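Local structure of chitin binding protein (Streptomyces lividans, 5FTZ) at residues A[38-49]-A[110-118]; A[90-100]-A[120-131]. The protein is an AA10 lytic polysaccharide monooxygenase, a copper enzyme that probably cleaves chitin chains by oxidation. All coordinates share one frame; numbering follows the deposited sequence.

Overall arrangement
Interaction 2 is a strand pair, 93-100 with 122-125, of the six-stranded mixed sheet in the immunoglobulin-like sandwich common to AA10 enzymes. Interaction 1 joins two loops at the end of that pair that carries V100 and P120, one from strand 33-35 to strand 73-74, the other from 93-100 to 122-125. The centres of the contacts lie about 18 Å apart. The segments alternate along the chain, 38-49, 90-100, 110-118, 120-131, so the loop that leaves V100 supplies one side of interaction 1 before it returns as P120. The contacts meet where N117 N lies 2.9 Å from V100 O, a probable hydrogen bond. At its other end interaction 2 reaches the copper ligand H91.

Interaction 1. Residues A[38-49]-A[110-118]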
loop_
_atom_site.group_PDB
_atom_site.type_symbol
_atom_site.label_atom_id
_atom_site.label_comp_id
_atom_site.label_asym_id
_atom_site.label_seq_id
_atom_site.Cartn_x
_atom_site.Cartn_y
_atom_site.Cartn_z
ATOM N N PHE A 38 13.282 -8.948 -9.545
ATOM C CA PHE A 38 14.648 -9.218 -10.039
ATOM C C PHE A 38 15.603 -9.393 -8.878
ATOM O O PHE A 38 15.536 -8.633 -7.929
ATOM C CB PHE A 38 15.073 -8.019 -10.866
ATOM C CG PHE A 38 16.367 -8.218 -11.616
ATOM C CD1 PHE A 38 16.397 -8.861 -12.809
ATOM C CD2 PHE A 38 17.541 -7.751 -11.038
ATOM C CE1 PHE A 38 17.597 -9.063 -13.453
ATOM C CE2 PHE A 38 18.751 -7.942 -11.677
ATOM C CZ PHE A 38 18.774 -8.632 -12.873
ATOM N N PRO A 39 16.558 -10.327 -8.971
ATOM C CA PRO A 39 16.808 -11.249 -10.067
ATOM C C PRO A 39 16.095 -12.589 -10.054
ATOM O O PRO A 39 16.132 -13.335 -11.012
ATOM C CB PRO A 39 18.321 -11.503 -9.932
ATOM C CG PRO A 39 18.475 -11.473 -8.451
ATOM C CD PRO A 39 17.640 -10.342 -7.979
ATOM N N ALA A 40 15.433 -12.954 -8.955
ATOM C CA ALA A 40 14.794 -14.261 -8.919
ATOM C C ALA A 40 13.684 -14.395 -9.929
ATOM O O ALA A 40 13.527 -15.416 -10.572
ATOM C CB ALA A 40 14.271 -14.528 -7.512
ATOM N N SER A 41 12.901 -13.325 -10.069
ATOM C CA SER A 41 11.919 -13.239 -11.122
ATOM C C SER A 41 12.282 -12.017 -11.987
ATOM O O SER A 41 13.440 -11.624 -12.022
ATOM C CB SER A 41 10.517 -13.188 -10.529
ATOM O OG SER A 41 10.379 -12.105 -9.670
ATOM N N GLY A 42 11.322 -11.486 -12.719
ATOM C CA GLY A 42 11.551 -10.331 -13.581
ATOM C C GLY A 42 11.870 -10.756 -14.995
ATOM O O GLY A 42 11.782 -11.917 -15.337
ATOM N N PRO A 43 12.268 -9.826 -15.873
ATOM C CA PRO A 43 12.536 -10.146 -17.258
ATOM C C PRO A 43 13.587 -11.244 -17.434
ATOM O O PRO A 43 14.567 -11.303 -16.688
ATOM C CB PRO A 43 13.067 -8.827 -17.859
ATOM C CG PRO A 43 12.930 -7.809 -16.793
ATOM C CD PRO A 43 12.602 -8.440 -15.502
ATOM N N ALA A 44 13.369 -12.043 -18.448
ATOM C CA ALA A 44 14.311 -13.123 -18.844
ATOM C C ALA A 44 15.675 -12.571 -19.198
ATOM O O ALA A 44 15.767 -11.475 -19.748
ATOM C CB ALA A 44 13.755 -13.858 -20.034
ATOM N N ASP A 45 16.736 -13.344 -18.979
ATOM C CA ASP A 45 18.073 -13.030 -19.489
ATOM C C ASP A 45 18.045 -12.696 -20.954
ATOM O O ASP A 45 17.331 -13.305 -21.758
ATOM C CB ASP A 45 19.011 -14.230 -19.234
ATOM C CG ASP A 45 19.525 -14.302 -17.798
ATOM O OD1 ASP A 45 19.374 -13.357 -16.989
ATOM O OD2 ASP A 45 20.110 -15.356 -17.472
ATOM N N GLY A 46 18.754 -11.629 -21.282
ATOM C CA GLY A 46 18.779 -11.131 -22.636
ATOM C C GLY A 46 17.658 -10.193 -22.993
ATOM O O GLY A 46 17.645 -9.691 -24.116
ATOM N N THR A 47 16.737 -9.966 -22.069
ATOM C CA THR A 47 15.640 -9.008 -22.259
ATOM C C THR A 47 15.540 -8.099 -21.038
ATOM O O THR A 47 14.542 -7.363 -20.909
ATOM C CB THR A 47 14.286 -9.667 -22.466
ATOM O OG1 THR A 47 13.813 -10.228 -21.223
ATOM C CG2 THR A 47 14.327 -10.706 -23.557
ATOM N N ILE A 48 16.593 -8.012 -20.237
ATOM C CA ILE A 48 16.546 -7.209 -19.038
ATOM C C ILE A 48 16.393 -5.737 -19.377
ATOM O O ILE A 48 15.494 -5.041 -18.856
ATOM C CB ILE A 48 17.757 -7.435 -18.145
ATOM C CG1 ILE A 48 17.777 -8.888 -17.635
ATOM C CG2 ILE A 48 17.731 -6.498 -16.958
ATOM C CD1 ILE A 48 19.135 -9.302 -17.120
ATOM N N CYS A 49 17.224 -5.234 -20.279
ATOM C CA CYS A 49 17.252 -3.792 -20.576
ATOM C C CYS A 49 16.018 -3.340 -21.316
ATOM O O CYS A 49 15.697 -2.148 -21.271
ATOM C CB CYS A 49 18.497 -3.411 -21.355
ATOM S SG CYS A 49 20.052 -3.849 -20.499
ATOM N N ASN A 110 23.463 -10.147 -25.254
ATOM C CA ASN A 110 22.498 -9.304 -24.538
ATOM C C ASN A 110 22.693 -9.490 -23.029
ATOM O O ASN A 110 22.812 -10.609 -22.558
ATOM C CB ASN A 110 21.092 -9.696 -24.860
ATOM C CG ASN A 110 20.680 -9.417 -26.290
ATOM O OD1 ASN A 110 21.487 -9.169 -27.186
ATOM N ND2 ASN A 110 19.406 -9.537 -26.491
ATOM N N LEU A 111 22.635 -8.414 -22.248
ATOM C CA LEU A 111 22.876 -8.461 -20.807
ATOM C C LEU A 111 22.042 -9.546 -20.138
ATOM O O LEU A 111 20.818 -9.667 -20.354
ATOM C CB LEU A 111 22.508 -7.110 -20.181
ATOM C CG LEU A 111 22.990 -6.908 -18.745
ATOM C CD1 LEU A 111 24.474 -6.665 -18.709
ATOM C CD2 LEU A 111 22.211 -5.741 -18.126
ATOM N N ALA A 112 22.691 -10.254 -19.220
ATOM C CA ALA A 112 22.043 -11.315 -18.474
ATOM C C ALA A 112 22.477 -11.310 -17.013
ATOM O O ALA A 112 23.467 -10.618 -16.647
ATOM C CB ALA A 112 22.454 -12.649 -19.083
ATOM N N ARG A 113 21.737 -12.034 -16.162
ATOM C CA ARG A 113 22.110 -12.128 -14.745
ATOM C C ARG A 113 23.552 -12.553 -14.507
ATOM O O ARG A 113 24.190 -12.078 -13.588
ATOM C CB ARG A 113 21.139 -13.028 -14.009
ATOM C CG ARG A 113 19.746 -12.407 -13.854
ATOM C CD ARG A 113 18.716 -13.520 -13.626
ATOM N NE ARG A 113 17.379 -12.980 -13.453
ATOM C CZ ARG A 113 16.587 -12.502 -14.418
ATOM N NH1 ARG A 113 16.973 -12.431 -15.678
ATOM N NH2 ARG A 113 15.406 -12.030 -14.084
ATOM N N SER A 114 24.071 -13.446 -15.336
ATOM C CA SER A 114 25.456 -13.927 -15.184
ATOM C C SER A 114 26.495 -12.820 -15.374
ATOM O O SER A 114 27.631 -12.920 -14.929
ATOM C CB SER A 114 25.730 -15.040 -16.187
ATOM O OG SER A 114 25.381 -14.696 -17.539
ATOM N N ASP A 115 26.084 -11.715 -16.036
ATOM C CA ASP A 115 26.976 -10.554 -16.206
ATOM C C ASP A 115 27.007 -9.610 -15.026
ATOM O O ASP A 115 27.912 -8.800 -14.944
ATOM C CB ASP A 115 26.542 -9.752 -17.419
ATOM C CG ASP A 115 26.601 -10.579 -18.698
ATOM O OD1 ASP A 115 27.688 -11.176 -18.903
ATOM O OD2 ASP A 115 25.556 -10.674 -19.454
ATOM N N LEU A 116 26.040 -9.736 -14.144
ATOM C CA LEU A 116 25.791 -8.785 -13.095
ATOM C C LEU A 116 26.248 -9.271 -11.745
ATOM O O LEU A 116 26.131 -10.482 -11.423
ATOM C CB LEU A 116 24.309 -8.436 -13.031
ATOM C CG LEU A 116 23.759 -7.572 -14.153
ATOM C CD1 LEU A 116 22.221 -7.683 -14.259
ATOM C CD2 LEU A 116 24.215 -6.122 -13.992
ATOM N N ASN A 117 26.753 -8.375 -10.912
ATOM C CA ASN A 117 26.842 -8.640 -9.500
ATOM C C ASN A 117 25.439 -8.506 -8.951
ATOM O O ASN A 117 24.860 -7.388 -8.941
ATOM C CB ASN A 117 27.827 -7.665 -8.875
ATOM C CG ASN A 117 27.935 -7.829 -7.375
ATOM O OD1 ASN A 117 27.159 -8.514 -6.730
ATOM N ND2 ASN A 117 28.947 -7.189 -6.829
ATOM N N LEU A 118 24.790 -9.606 -8.529
ATOM C CA LEU A 118 23.409 -9.555 -8.199
ATOM C C LEU A 118 23.086 -9.041 -6.776
ATOM O O LEU A 118 21.888 -8.883 -6.471
ATOM C CB LEU A 118 22.782 -10.906 -8.449
ATOM C CG LEU A 118 22.786 -11.363 -9.912
ATOM C CD1 LEU A 118 22.237 -12.790 -9.895
ATOM C CD2 LEU A 118 21.956 -10.485 -10.779
HETATM O O HOH W 1 22.554 -15.503 -16.784
HETATM O O HOH W 2 19.118 -7.669 -21.562
#
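The backbones of D45 and A112 come within 4.4 Å at their CA atoms, and beside them G46, in the type II turn A44 to T47, donates its N to L111 O, although neither segment forms a strand here. The main side chain is R113, whose guanidinium is inserted into the curve of 39-45. Its NE gives a fairly straight bond to P39 O, 2.8 Å away, in the carbonyl plane and on a lone pair. NH2 reaches S41 O from above that carbonyl's plane, and NH1 and NH2 together hold P43 O end-on, each at 2.8 Å. NH1 also makes a salt bridge with D45 OD1 at 2.9 Å. All these acceptors lie close to the guanidinium plane, and F38 covers one face, its CE1 over the centre; the ring is tilted 47° from the guanidinium. The F38 ring, swung beside its own carbonyl carbon (chi1 -171°), also brings CZ to L116 CD1. P39 CB touches L118 CD2 at 3.9 Å.

D45 OD1 takes a second bond, from R113 N, almost straight at 176°. The two donors come from opposite faces of the carboxylate, so one arginine grips one oxygen through both backbone and side chain. A water bridges D45 OD2 to S114 N. At the far end N110 ND2 donates to G46 O along a lone pair, and C49, disulfide-bonded to C167, sets SG against L111 CD2 at 3.7 Å. I48 CD1 packs against L111 O and A112 CA.

Three backbone carbonyls and one carboxylate thus share the positive charge of R113; set round the guanidinium plane, they satisfy its N-H groups and probably fix its rotation, tying a loop without regular structure to the short 3-10 turn 113-115.

Interaction 2. Residues A[90-100]-A[120-131]; sequences RHATTDFKYYV and PFFTVPYGGKQP. With CU (copper (II) ion), chain B.
F96 points the edge of its ring at the face of Y126, a T-shaped pair with planes at 88° and CE2 3.9 Å from CD1 of the tyrosine. Y98 and F122 run side by side instead, their planes 15° apart but slid so far that the rings barely overlap; Y98 CD1 still comes 3.4 Å from F122 CD2. Y98 CB lies over the face of the F121 ring, and P120 CB over that of Y99, both as CH-pi contacts. Strands 95-100 and 122-125 pair antiparallel, F96 and V124 exchanging two backbone bonds.

In T93, OG1 stands beside the backbone N (chi1 -66°), which puts CG2 anti to it and 3.7 Å from Y126 CB, while OG1 bonds to H91 O and W155. A valine in its place would probably keep much of the packing on Y126 but leave H91 O and the W155 indole without their hydroxyl partner. R90 NE donates to P131 O at 2.8 Å, and Q130 NE2 to R90 O at 2.7 Å. H91 NE2 binds copper at 1.9 Å, and H1 completes the site with it, the histidine brace of this family. The polar bonds flanking H91 are thus likely to steady the backbone that carries this ligand.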
loop_
_atom_site.group_PDB
_atom_site.type_symbol
_atom_site.label_atom_id
_atom_site.label_comp_id
_atom_site.label_asym_id
_atom_site.label_seq_id
_atom_site.Cartn_x
_atom_site.Cartn_y
_atom_site.Cartn_z
ATOM N N ARG A 90 4.317 9.387 -11.162
ATOM C CA ARG A 90 5.037 9.239 -9.865
ATOM C C ARG A 90 4.392 8.225 -8.885
ATOM O O ARG A 90 3.829 8.579 -7.844
ATOM C CB ARG A 90 5.094 10.589 -9.193
ATOM C CG ARG A 90 5.989 11.579 -9.929
ATOM C CD ARG A 90 5.547 12.995 -9.670
ATOM N NE ARG A 90 5.613 13.326 -8.271
ATOM C CZ ARG A 90 5.198 14.474 -7.759
ATOM N NH1 ARG A 90 4.738 15.457 -8.553
ATOM N NH2 ARG A 90 5.274 14.642 -6.449
ATOM N N HIS A 91 4.515 6.978 -9.212
ATOM C CA HIS A 91 3.773 5.954 -8.479
ATOM C C HIS A 91 4.341 5.776 -7.089
ATOM O O HIS A 91 5.553 5.995 -6.862
ATOM C CB HIS A 91 3.972 4.609 -9.149
ATOM C CG HIS A 91 3.524 4.539 -10.567
ATOM N ND1 HIS A 91 2.231 4.815 -10.950
ATOM C CD2 HIS A 91 4.207 4.242 -11.705
ATOM C CE1 HIS A 91 2.119 4.675 -12.250
ATOM N NE2 HIS A 91 3.307 4.348 -12.733
ATOM N N ALA A 92 3.507 5.393 -6.147
ATOM C CA ALA A 92 3.943 4.889 -4.849
ATOM C C ALA A 92 5.020 3.829 -5.107
ATOM O O ALA A 92 4.867 2.955 -5.952
ATOM C CB ALA A 92 2.787 4.287 -4.074
ATOM N N THR A 93 6.108 3.894 -4.332
ATOM C CA THR A 93 7.306 3.174 -4.633
ATOM C C THR A 93 7.718 2.304 -3.453
ATOM O O THR A 93 7.766 2.785 -2.298
ATOM C CB THR A 93 8.419 4.192 -4.952
ATOM O OG1 THR A 93 8.004 4.853 -6.187
ATOM C CG2 THR A 93 9.787 3.520 -5.142
ATOM N N THR A 94 8.150 1.073 -3.756
ATOM C CA THR A 94 8.733 0.168 -2.796
ATOM C C THR A 94 10.213 0.489 -2.640
ATOM O O THR A 94 10.639 0.814 -1.535
ATOM C CB THR A 94 8.557 -1.293 -3.214
ATOM O OG1 THR A 94 7.155 -1.556 -3.273
ATOM C CG2 THR A 94 9.213 -2.272 -2.257
ATOM N N ASP A 95 11.014 0.440 -3.702
ATOM C CA ASP A 95 12.441 0.730 -3.589
ATOM C C ASP A 95 13.075 1.019 -4.947
ATOM O O ASP A 95 12.454 0.883 -6.009
ATOM C CB ASP A 95 13.200 -0.379 -2.854
ATOM C CG ASP A 95 13.376 -1.608 -3.634
ATOM O OD1 ASP A 95 12.850 -1.765 -4.706
ATOM O OD2 ASP A 95 14.132 -2.482 -3.130
ATOM N N PHE A 96 14.298 1.500 -4.845
ATOM C CA PHE A 96 15.236 1.639 -5.976
ATOM C C PHE A 96 16.441 0.783 -5.705
ATOM O O PHE A 96 16.975 0.867 -4.573
ATOM C CB PHE A 96 15.672 3.097 -6.177
ATOM C CG PHE A 96 14.538 4.050 -6.493
ATOM C CD1 PHE A 96 14.108 4.261 -7.805
ATOM C CD2 PHE A 96 13.839 4.678 -5.495
ATOM C CE1 PHE A 96 13.050 5.109 -8.102
ATOM C CE2 PHE A 96 12.809 5.529 -5.774
ATOM C CZ PHE A 96 12.399 5.732 -7.080
ATOM N N LYS A 97 16.901 0.027 -6.675
ATOM C CA LYS A 97 18.107 -0.800 -6.506
ATOM C C LYS A 97 18.987 -0.584 -7.705
ATOM O O LYS A 97 18.471 -0.466 -8.844
ATOM C CB LYS A 97 17.816 -2.270 -6.388
ATOM C CG LYS A 97 17.036 -2.635 -5.146
ATOM C CD LYS A 97 16.702 -4.096 -5.130
ATOM C CE LYS A 97 16.224 -4.521 -3.752
ATOM N NZ LYS A 97 15.070 -5.390 -3.908
ATOM N N TYR A 98 20.281 -0.554 -7.497
ATOM C CA TYR A 98 21.242 -0.313 -8.553
ATOM C C TYR A 98 22.293 -1.406 -8.535
ATOM O O TYR A 98 22.846 -1.709 -7.473
ATOM C CB TYR A 98 21.916 1.050 -8.380
ATOM C CG TYR A 98 20.980 2.193 -8.401
ATOM C CD1 TYR A 98 20.331 2.608 -7.214
ATOM C CD2 TYR A 98 20.693 2.898 -9.563
ATOM C CE1 TYR A 98 19.433 3.664 -7.206
ATOM C CE2 TYR A 98 19.799 3.969 -9.579
ATOM C CZ TYR A 98 19.189 4.359 -8.417
ATOM O OH TYR A 98 18.299 5.411 -8.407
ATOM N N TYR A 99 22.544 -2.019 -9.684
ATOM C CA TYR A 99 23.415 -3.185 -9.858
ATOM C C TYR A 99 24.492 -2.808 -10.847
ATOM O O TYR A 99 24.265 -1.963 -11.710
ATOM C CB TYR A 99 22.675 -4.395 -10.434
ATOM C CG TYR A 99 21.447 -4.855 -9.660
ATOM C CD1 TYR A 99 20.241 -4.233 -9.791
ATOM C CD2 TYR A 99 21.530 -5.892 -8.771
ATOM C CE1 TYR A 99 19.137 -4.680 -9.098
ATOM C CE2 TYR A 99 20.387 -6.352 -8.074
ATOM C CZ TYR A 99 19.232 -5.737 -8.251
ATOM O OH TYR A 99 18.046 -6.085 -7.602
ATOM N N VAL A 100 25.676 -3.411 -10.762
ATOM C CA VAL A 100 26.715 -3.215 -11.719
ATOM C C VAL A 100 27.174 -4.582 -12.305
ATOM O O VAL A 100 27.070 -5.616 -11.613
ATOM C CB VAL A 100 27.894 -2.443 -11.133
ATOM C CG1 VAL A 100 28.599 -3.261 -10.082
ATOM C CG2 VAL A 100 28.838 -1.927 -12.198
ATOM N N PRO A 120 22.914 -5.603 -5.109
ATOM C CA PRO A 120 22.986 -4.201 -5.538
ATOM C C PRO A 120 24.036 -3.416 -4.782
ATOM O O PRO A 120 24.278 -3.645 -3.576
ATOM C CB PRO A 120 21.627 -3.641 -5.232
ATOM C CG PRO A 120 20.895 -4.626 -4.455
ATOM C CD PRO A 120 21.579 -5.941 -4.612
ATOM N N PHE A 121 24.716 -2.517 -5.450
ATOM C CA PHE A 121 25.700 -1.684 -4.773
ATOM C C PHE A 121 25.072 -0.510 -4.020
ATOM O O PHE A 121 25.748 0.131 -3.212
ATOM C CB PHE A 121 26.796 -1.238 -5.703
ATOM C CG PHE A 121 26.367 -0.256 -6.782
ATOM C CD1 PHE A 121 26.320 1.118 -6.540
ATOM C CD2 PHE A 121 25.996 -0.709 -8.050
ATOM C CE1 PHE A 121 25.926 1.987 -7.502
ATOM C CE2 PHE A 121 25.629 0.203 -9.035
ATOM C CZ PHE A 121 25.562 1.525 -8.741
ATOM N N PHE A 122 23.818 -0.202 -4.313
ATOM C CA PHE A 122 23.110 0.908 -3.696
ATOM C C PHE A 122 21.652 0.548 -3.714
ATOM O O PHE A 122 21.121 0.161 -4.768
ATOM C CB PHE A 122 23.390 2.190 -4.501
ATOM C CG PHE A 122 22.669 3.416 -4.032
ATOM C CD1 PHE A 122 22.487 3.707 -2.702
ATOM C CD2 PHE A 122 22.253 4.356 -4.990
ATOM C CE1 PHE A 122 21.848 4.897 -2.329
ATOM C CE2 PHE A 122 21.613 5.524 -4.614
ATOM C CZ PHE A 122 21.427 5.795 -3.272
ATOM N N THR A 123 20.996 0.663 -2.558
ATOM C CA THR A 123 19.560 0.381 -2.423
ATOM C C THR A 123 18.914 1.514 -1.683
ATOM O O THR A 123 19.490 1.937 -0.665
ATOM C CB THR A 123 19.331 -0.934 -1.610
ATOM O OG1 THR A 123 19.989 -2.031 -2.268
ATOM C CG2 THR A 123 17.865 -1.269 -1.455
ATOM N N VAL A 124 17.723 1.936 -2.122
ATOM C CA VAL A 124 16.935 2.967 -1.402
ATOM C C VAL A 124 15.552 2.415 -1.108
ATOM O O VAL A 124 14.687 2.409 -1.998
ATOM C CB VAL A 124 16.888 4.244 -2.211
ATOM C CG1 VAL A 124 16.191 5.340 -1.459
ATOM C CG2 VAL A 124 18.304 4.718 -2.536
ATOM N N PRO A 125 15.326 1.920 0.131
ATOM C CA PRO A 125 13.967 1.554 0.517
ATOM C C PRO A 125 13.151 2.855 0.523
ATOM O O PRO A 125 13.622 3.891 1.062
ATOM C CB PRO A 125 14.141 0.976 1.912
ATOM C CG PRO A 125 15.610 0.661 2.047
ATOM C CD PRO A 125 16.291 1.708 1.230
ATOM N N TYR A 126 11.930 2.849 -0.052
ATOM C CA TYR A 126 11.182 4.103 -0.206
ATOM C C TYR A 126 9.844 4.139 0.535
ATOM O O TYR A 126 9.163 5.155 0.526
ATOM C CB TYR A 126 10.949 4.405 -1.695
ATOM C CG TYR A 126 10.993 5.857 -2.070
ATOM C CD1 TYR A 126 12.180 6.557 -2.075
ATOM C CD2 TYR A 126 9.830 6.561 -2.358
ATOM C CE1 TYR A 126 12.233 7.899 -2.416
ATOM C CE2 TYR A 126 9.869 7.898 -2.673
ATOM C CZ TYR A 126 11.084 8.569 -2.670
ATOM O OH TYR A 126 11.111 9.939 -2.980
ATOM N N GLY A 127 9.473 3.076 1.207
ATOM C CA GLY A 127 8.373 3.129 2.168
ATOM C C GLY A 127 7.006 3.335 1.573
ATOM O O GLY A 127 6.105 3.788 2.305
ATOM N N GLY A 128 6.779 3.057 0.284
ATOM C CA GLY A 128 5.476 3.276 -0.309
ATOM C C GLY A 128 5.174 4.698 -0.718
ATOM O O GLY A 128 4.069 4.993 -1.137
ATOM N N LYS A 129 6.139 5.594 -0.538
ATOM C CA LYS A 129 5.918 6.989 -0.844
ATOM C C LYS A 129 6.010 7.268 -2.354
ATOM O O LYS A 129 6.571 6.494 -3.119
ATOM C CB LYS A 129 6.897 7.843 -0.061
ATOM C CG LYS A 129 6.709 7.748 1.473
ATOM C CD LYS A 129 5.337 8.204 1.922
ATOM C CE LYS A 129 5.309 8.367 3.428
ATOM N NZ LYS A 129 4.172 7.623 4.009
ATOM N N GLN A 130 5.454 8.391 -2.759
ATOM C CA GLN A 130 5.541 8.890 -4.129
ATOM C C GLN A 130 6.743 9.773 -4.325
ATOM O O GLN A 130 6.867 10.790 -3.635
ATOM C CB GLN A 130 4.342 9.700 -4.469
ATOM C CG GLN A 130 3.091 8.898 -4.489
ATOM C CD GLN A 130 2.010 9.756 -5.060
ATOM O OE1 GLN A 130 1.370 10.504 -4.316
ATOM N NE2 GLN A 130 1.909 9.787 -6.398
ATOM N N PRO A 131 7.626 9.434 -5.265
ATOM C CA PRO A 131 8.766 10.277 -5.479
ATOM C C PRO A 131 8.364 11.628 -6.068
ATOM O O PRO A 131 7.310 11.698 -6.684
ATOM C CB PRO A 131 9.605 9.496 -6.495
ATOM C CG PRO A 131 8.575 8.722 -7.280
ATOM C CD PRO A 131 7.552 8.330 -6.263
HETATM CU CU CU B . 3.945 4.320 -14.530
HETATM O O HOH W 3 6.186 13.457 -4.216
HETATM O O HOH W 4 10.474 0.393 1.448
#